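Local coordinates for protein glucuronoarabinoxylan endo-1,4-beta-xylanase (Clostridium papyrosolvens, PDB 4FMV) that hydrolyses internal beta-1,4 linkages of xylan as the family 30 endoxylanase module of a longer protein that also has carbohydrate-binding and dockerin modules, at residues Lys292-Gly297 with Val323-Asn328; Gly288-Phe293 with Ser314-Asp319. All coordinates share one frame; numbering follows the deposited sequence.

Interaction 1: Lys292-Gly297 with Val323-Asn328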
loop_
_atom_site.group_PDB
_atom_site.type_symbol
_atom_site.label_atom_id
_atom_site.label_comp_id
_atom_site.label_asym_id
_atom_site.label_seq_id
_atom_site.Cartn_x
_atom_site.Cartn_y
_atom_site.Cartn_z
ATOM N N LYS A 292 10.687 -3.359 5.994
ATOM C CA LYS A 292 12.067 -3.128 6.398
ATOM C C LYS A 292 13.009 -3.820 5.438
ATOM O O LYS A 292 14.019 -3.240 5.040
ATOM C CB LYS A 292 12.315 -3.655 7.818
ATOM C CG LYS A 292 13.720 -3.336 8.388
ATOM C CD LYS A 292 14.018 -1.848 8.443
ATOM C CE LYS A 292 15.371 -1.547 9.135
ATOM N NZ LYS A 292 15.520 -0.057 9.330
ATOM N N PHE A 293 12.715 -5.088 5.136
ATOM C CA PHE A 293 13.628 -5.887 4.327
ATOM C C PHE A 293 13.403 -5.950 2.816
ATOM O O PHE A 293 14.353 -6.230 2.078
ATOM C CB PHE A 293 13.744 -7.295 4.940
ATOM C CG PHE A 293 13.853 -7.264 6.436
ATOM C CD1 PHE A 293 15.003 -6.773 7.040
ATOM C CD2 PHE A 293 12.791 -7.652 7.234
ATOM C CE1 PHE A 293 15.103 -6.694 8.407
ATOM C CE2 PHE A 293 12.887 -7.576 8.611
ATOM C CZ PHE A 293 14.052 -7.097 9.195
ATOM N N ILE A 294 12.219 -5.576 2.328
ATOM C CA ILE A 294 12.028 -5.639 0.886
ATOM C C ILE A 294 11.959 -4.197 0.434
ATOM O O ILE A 294 10.893 -3.570 0.448
ATOM C CB ILE A 294 10.669 -6.317 0.564
ATOM C CG1 ILE A 294 10.551 -7.656 1.281
ATOM C CG2 ILE A 294 10.462 -6.480 -0.952
ATOM C CD1 ILE A 294 9.129 -8.261 1.229
ATOM N N ARG A 295 13.067 -3.739 -0.134
ATOM C CA ARG A 295 13.266 -2.320 -0.404
ATOM C C ARG A 295 12.681 -1.973 -1.766
ATOM O O ARG A 295 12.578 -2.828 -2.638
ATOM C CB ARG A 295 14.765 -1.985 -0.381
ATOM C CG ARG A 295 15.467 -2.309 0.942
ATOM C CD ARG A 295 14.682 -1.724 2.109
ATOM N NE ARG A 295 14.432 -0.291 1.964
ATOM C CZ ARG A 295 13.611 0.399 2.752
ATOM N NH1 ARG A 295 12.970 -0.227 3.729
ATOM N NH2 ARG A 295 13.428 1.708 2.563
ATOM N N PRO A 296 12.315 -0.710 -1.958
ATOM C CA PRO A 296 11.849 -0.301 -3.276
ATOM C C PRO A 296 12.856 -0.705 -4.361
ATOM O O PRO A 296 14.057 -0.406 -4.249
ATOM C CB PRO A 296 11.811 1.222 -3.143
ATOM C CG PRO A 296 11.408 1.427 -1.715
ATOM C CD PRO A 296 12.162 0.362 -0.959
ATOM N N GLY A 297 12.369 -1.362 -5.411
ATOM C CA GLY A 297 13.252 -1.782 -6.478
ATOM C C GLY A 297 13.598 -3.255 -6.433
ATOM O O GLY A 297 14.110 -3.790 -7.405
ATOM N N VAL A 323 15.349 -12.289 0.247
ATOM C CA VAL A 323 14.385 -12.170 1.331
ATOM C C VAL A 323 13.270 -13.212 1.180
ATOM O O VAL A 323 12.666 -13.331 0.099
ATOM C CB VAL A 323 13.747 -10.763 1.367
ATOM C CG1 VAL A 323 12.781 -10.659 2.523
ATOM C CG2 VAL A 323 14.833 -9.674 1.473
ATOM N N ILE A 324 13.020 -13.966 2.256
ATOM C CA ILE A 324 11.942 -14.965 2.327
ATOM C C ILE A 324 11.060 -14.622 3.517
ATOM O O ILE A 324 11.546 -14.469 4.645
ATOM C CB ILE A 324 12.478 -16.396 2.528
ATOM C CG1 ILE A 324 13.376 -16.802 1.361
ATOM C CG2 ILE A 324 11.327 -17.399 2.704
ATOM C CD1 ILE A 324 14.310 -17.967 1.683
ATOM N N VAL A 325 9.765 -14.474 3.255
ATOM C CA VAL A 325 8.781 -14.215 4.292
ATOM C C VAL A 325 7.914 -15.454 4.412
ATOM O O VAL A 325 7.228 -15.860 3.447
ATOM C CB VAL A 325 7.915 -12.979 3.958
ATOM C CG1 VAL A 325 6.807 -12.767 5.010
ATOM C CG2 VAL A 325 8.797 -11.734 3.820
ATOM N N ALA A 326 7.958 -16.066 5.589
ATOM C CA ALA A 326 7.240 -17.320 5.833
ATOM C C ALA A 326 6.294 -17.170 7.012
ATOM O O ALA A 326 6.714 -16.843 8.125
ATOM C CB ALA A 326 8.223 -18.457 6.064
ATOM N N ILE A 327 5.011 -17.400 6.752
ATOM C CA ILE A 327 3.960 -17.234 7.743
ATOM C C ILE A 327 3.447 -18.604 8.160
ATOM O O ILE A 327 3.145 -19.419 7.305
ATOM C CB ILE A 327 2.777 -16.433 7.157
ATOM C CG1 ILE A 327 3.242 -15.050 6.685
ATOM C CG2 ILE A 327 1.641 -16.315 8.195
ATOM C CD1 ILE A 327 2.357 -14.405 5.634
ATOM N N ASN A 328 3.392 -18.880 9.464
ATOM C CA ASN A 328 2.763 -20.116 9.943
ATOM C C ASN A 328 1.521 -19.778 10.766
ATOM O O ASN A 328 1.644 -19.341 11.910
ATOM C CB ASN A 328 3.763 -20.918 10.789
ATOM C CG ASN A 328 3.129 -22.113 11.483
ATOM O OD1 ASN A 328 2.067 -22.597 11.076
ATOM N ND2 ASN A 328 3.791 -22.610 12.536
#

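Interaction 2: Gly288-Phe293 with Ser314-Asp319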
loop_
_atom_site.group_PDB
_atom_site.type_symbol
_atom_site.label_atom_id
_atom_site.label_comp_id
_atom_site.label_asym_id
_atom_site.label_seq_id
_atom_site.Cartn_x
_atom_site.Cartn_y
_atom_site.Cartn_z
ATOM N N GLY A 288 6.166 -4.332 8.974
ATOM C CA GLY A 288 7.615 -4.181 8.928
ATOM C C GLY A 288 8.394 -5.416 8.479
ATOM O O GLY A 288 9.502 -5.294 7.939
ATOM N N GLN A 289 7.844 -6.607 8.732
ATOM C CA GLN A 289 8.444 -7.857 8.262
ATOM C C GLN A 289 8.617 -7.825 6.752
ATOM O O GLN A 289 9.489 -8.517 6.190
ATOM C CB GLN A 289 7.543 -9.043 8.622
ATOM C CG GLN A 289 7.355 -9.283 10.118
ATOM C CD GLN A 289 8.541 -9.936 10.790
ATOM O OE1 GLN A 289 8.660 -9.904 12.013
ATOM N NE2 GLN A 289 9.421 -10.547 10.000
ATOM N N PHE A 290 7.756 -7.039 6.101
ATOM C CA PHE A 290 7.849 -6.753 4.665
ATOM C C PHE A 290 8.685 -5.510 4.406
ATOM O O PHE A 290 9.697 -5.584 3.689
ATOM C CB PHE A 290 6.464 -6.612 4.025
ATOM C CG PHE A 290 5.666 -7.906 4.004
ATOM C CD1 PHE A 290 4.838 -8.246 5.063
ATOM C CD2 PHE A 290 5.761 -8.779 2.926
ATOM C CE1 PHE A 290 4.118 -9.444 5.050
ATOM C CE2 PHE A 290 5.036 -9.970 2.894
ATOM C CZ PHE A 290 4.213 -10.305 3.961
ATOM N N ALA A 291 8.225 -4.368 4.936
ATOM C CA ALA A 291 8.760 -3.035 4.601
ATOM C C ALA A 291 10.230 -2.879 4.844
ATOM O O ALA A 291 10.933 -2.289 4.035
ATOM C CB ALA A 291 8.040 -1.968 5.402
ATOM N N LYS A 292 10.687 -3.359 5.994
ATOM C CA LYS A 292 12.067 -3.128 6.398
ATOM C C LYS A 292 13.009 -3.820 5.438
ATOM O O LYS A 292 14.019 -3.240 5.040
ATOM C CB LYS A 292 12.315 -3.655 7.818
ATOM C CG LYS A 292 13.720 -3.336 8.388
ATOM C CD LYS A 292 14.018 -1.848 8.443
ATOM C CE LYS A 292 15.371 -1.547 9.135
ATOM N NZ LYS A 292 15.520 -0.057 9.330
ATOM N N PHE A 293 12.715 -5.088 5.136
ATOM C CA PHE A 293 13.628 -5.887 4.327
ATOM C C PHE A 293 13.403 -5.950 2.816
ATOM O O PHE A 293 14.353 -6.230 2.078
ATOM C CB PHE A 293 13.744 -7.295 4.940
ATOM C CG PHE A 293 13.853 -7.264 6.436
ATOM C CD1 PHE A 293 15.003 -6.773 7.040
ATOM C CD2 PHE A 293 12.791 -7.652 7.234
ATOM C CE1 PHE A 293 15.103 -6.694 8.407
ATOM C CE2 PHE A 293 12.887 -7.576 8.611
ATOM C CZ PHE A 293 14.052 -7.097 9.195
ATOM N N SER A 314 6.549 -16.312 0.569
ATOM C CA SER A 314 6.901 -15.543 -0.627
ATOM C C SER A 314 8.371 -15.201 -0.545
ATOM O O SER A 314 8.967 -15.368 0.505
ATOM C CB SER A 314 6.043 -14.279 -0.766
ATOM O OG SER A 314 6.039 -13.480 0.411
ATOM N N ALA A 315 8.958 -14.748 -1.648
ATOM C CA ALA A 315 10.392 -14.463 -1.687
ATOM C C ALA A 315 10.703 -13.294 -2.626
ATOM O O ALA A 315 9.948 -13.025 -3.550
ATOM C CB ALA A 315 11.173 -15.725 -2.097
ATOM N N TYR A 316 11.807 -12.594 -2.379
ATOM C CA TYR A 316 12.131 -11.357 -3.095
ATOM C C TYR A 316 13.647 -11.227 -3.219
ATOM O O TYR A 316 14.380 -11.796 -2.410
ATOM C CB TYR A 316 11.583 -10.140 -2.323
ATOM C CG TYR A 316 10.154 -10.327 -1.885
ATOM C CD1 TYR A 316 9.845 -11.162 -0.809
ATOM C CD2 TYR A 316 9.103 -9.712 -2.567
ATOM C CE1 TYR A 316 8.528 -11.368 -0.407
ATOM C CE2 TYR A 316 7.777 -9.928 -2.180
ATOM C CZ TYR A 316 7.508 -10.761 -1.096
ATOM O OH TYR A 316 6.222 -10.982 -0.682
ATOM N N THR A 317 14.124 -10.490 -4.223
ATOM C CA THR A 317 15.560 -10.224 -4.347
ATOM C C THR A 317 15.818 -8.790 -4.767
ATOM O O THR A 317 14.972 -8.147 -5.385
ATOM C CB THR A 317 16.267 -11.109 -5.410
ATOM O OG1 THR A 317 15.657 -10.903 -6.693
ATOM C CG2 THR A 317 16.202 -12.570 -5.049
ATOM N N GLY A 318 17.015 -8.307 -4.450
ATOM C CA GLY A 318 17.491 -7.018 -4.919
ATOM C C GLY A 318 18.695 -6.634 -4.085
ATOM O O GLY A 318 18.907 -7.222 -3.029
ATOM N N ASP A 319 19.470 -5.652 -4.544
ATOM C CA ASP A 319 20.643 -5.180 -3.793
ATOM C C ASP A 319 21.503 -6.332 -3.255
ATOM O O ASP A 319 21.988 -6.279 -2.116
ATOM C CB ASP A 319 20.224 -4.256 -2.643
ATOM C CG ASP A 319 21.399 -3.546 -2.004
ATOM O OD1 ASP A 319 22.335 -3.179 -2.739
ATOM O OD2 ASP A 319 21.391 -3.364 -0.768
#

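Interaction 1: Lys292-Gly297 with Val323-Asn328
V323 makes the largest share of this contact, through both of its methyls. Its first torsion sets CG1 anti to the backbone N (chi1 -178°), and the two branches reach different targets. CG2 lies 3.5 Å from the carbonyl O of F293, a carbon-to-oxygen approach. CG1 meets the side chain of I294, with V323 CG1 3.9 Å from I294 CG1. The same methyl also lies 4.3 Å from F293 CB. Of the F293 side chain, only the beta carbon takes part. It points at the strand, but the ring turns off, and one face of it is covered by K292 CB, 3.9 Å from the ring plane and over the ring centre.

I324 turns to the other face of the strand. V325 points back toward the loop, as alternation along a strand requires. Its CG2 lies 4.3 Å from I294 CD1. I294 can touch both valines because its chain runs on extended past CG1 (chi2 169°), carrying CD1 along the strand. The contact is apolar, small and buried, with 140 Å² of surface hidden in all.

The segment 292-297 is the loop that follows helix 282-291 and leads into strand 299-303. Here the chain leaves the barrel for the beta-rich side domain that accompanies it in family 30. Strand 321-328 runs antiparallel between strands 311-318 and 380-387, and the loop packs on its V323 and V325 face. The F293 ring stacks on Y351, and I324 packs on F338 and F340 of strand 334-341.

Interaction 2: Gly288-Phe293 with Ser314-Asp319
F290 lies in the helical segment, and S314 and Y316 lie on the extended segment facing it. The backbones stay apart, with F290 CA 10.0 Å from Y316 CA. Within the helical segment, K292 N donates to G288 O at 3.0 Å. On the strand, S314 and Y316 are two residues apart, so both side chains leave on the side of the helix.

Side chains therefore bridge the gap. The F290 CG is anti to its carbonyl carbon (chi1 -67°), which sends the ring toward the strand although its beta carbon does not aim there. F290 CE2 is 3.9 Å from Y316 OH, which sits at the ring edge, near its plane. S314 OG lies at the same edge, 4.4 Å from F290 CE2. The two hydroxyls are hydrogen-bonded to each other, S314 OG to Y316 OH at 2.7 Å. I250 and M254 of helix 240-255 add cover, the first on F290 and the second on Y316.

The hydroxyl pair is buried, and each oxygen has the other as a polar partner. An aromatic edge carries a slight positive charge, so it probably suits the oxygens it faces, but weakly. The contact is mainly packing between a barrel helix and a strand of the side domain.

How the interactions relate
The chain runs from helix 282-291 through loop 292-297 into strands 299-303, 311-318 and 321-328. Interaction 2 closes a loop of 20 residues, from the helix to strand 311-318. Interaction 1 starts slightly later, from the loop after the helix, and closes 25 residues at strand 321-328. Their first segments share K292 and F293, and the two closures are staggered, so neither contains the other. The strands are antiparallel neighbours, probably bonded from Y316 N to V323 O (2.7 Å) and from S314 N to V325 O (3.0 Å). I294 also packs on Y316. Together they hold the barrel's last helix and its exit loop against the side domain.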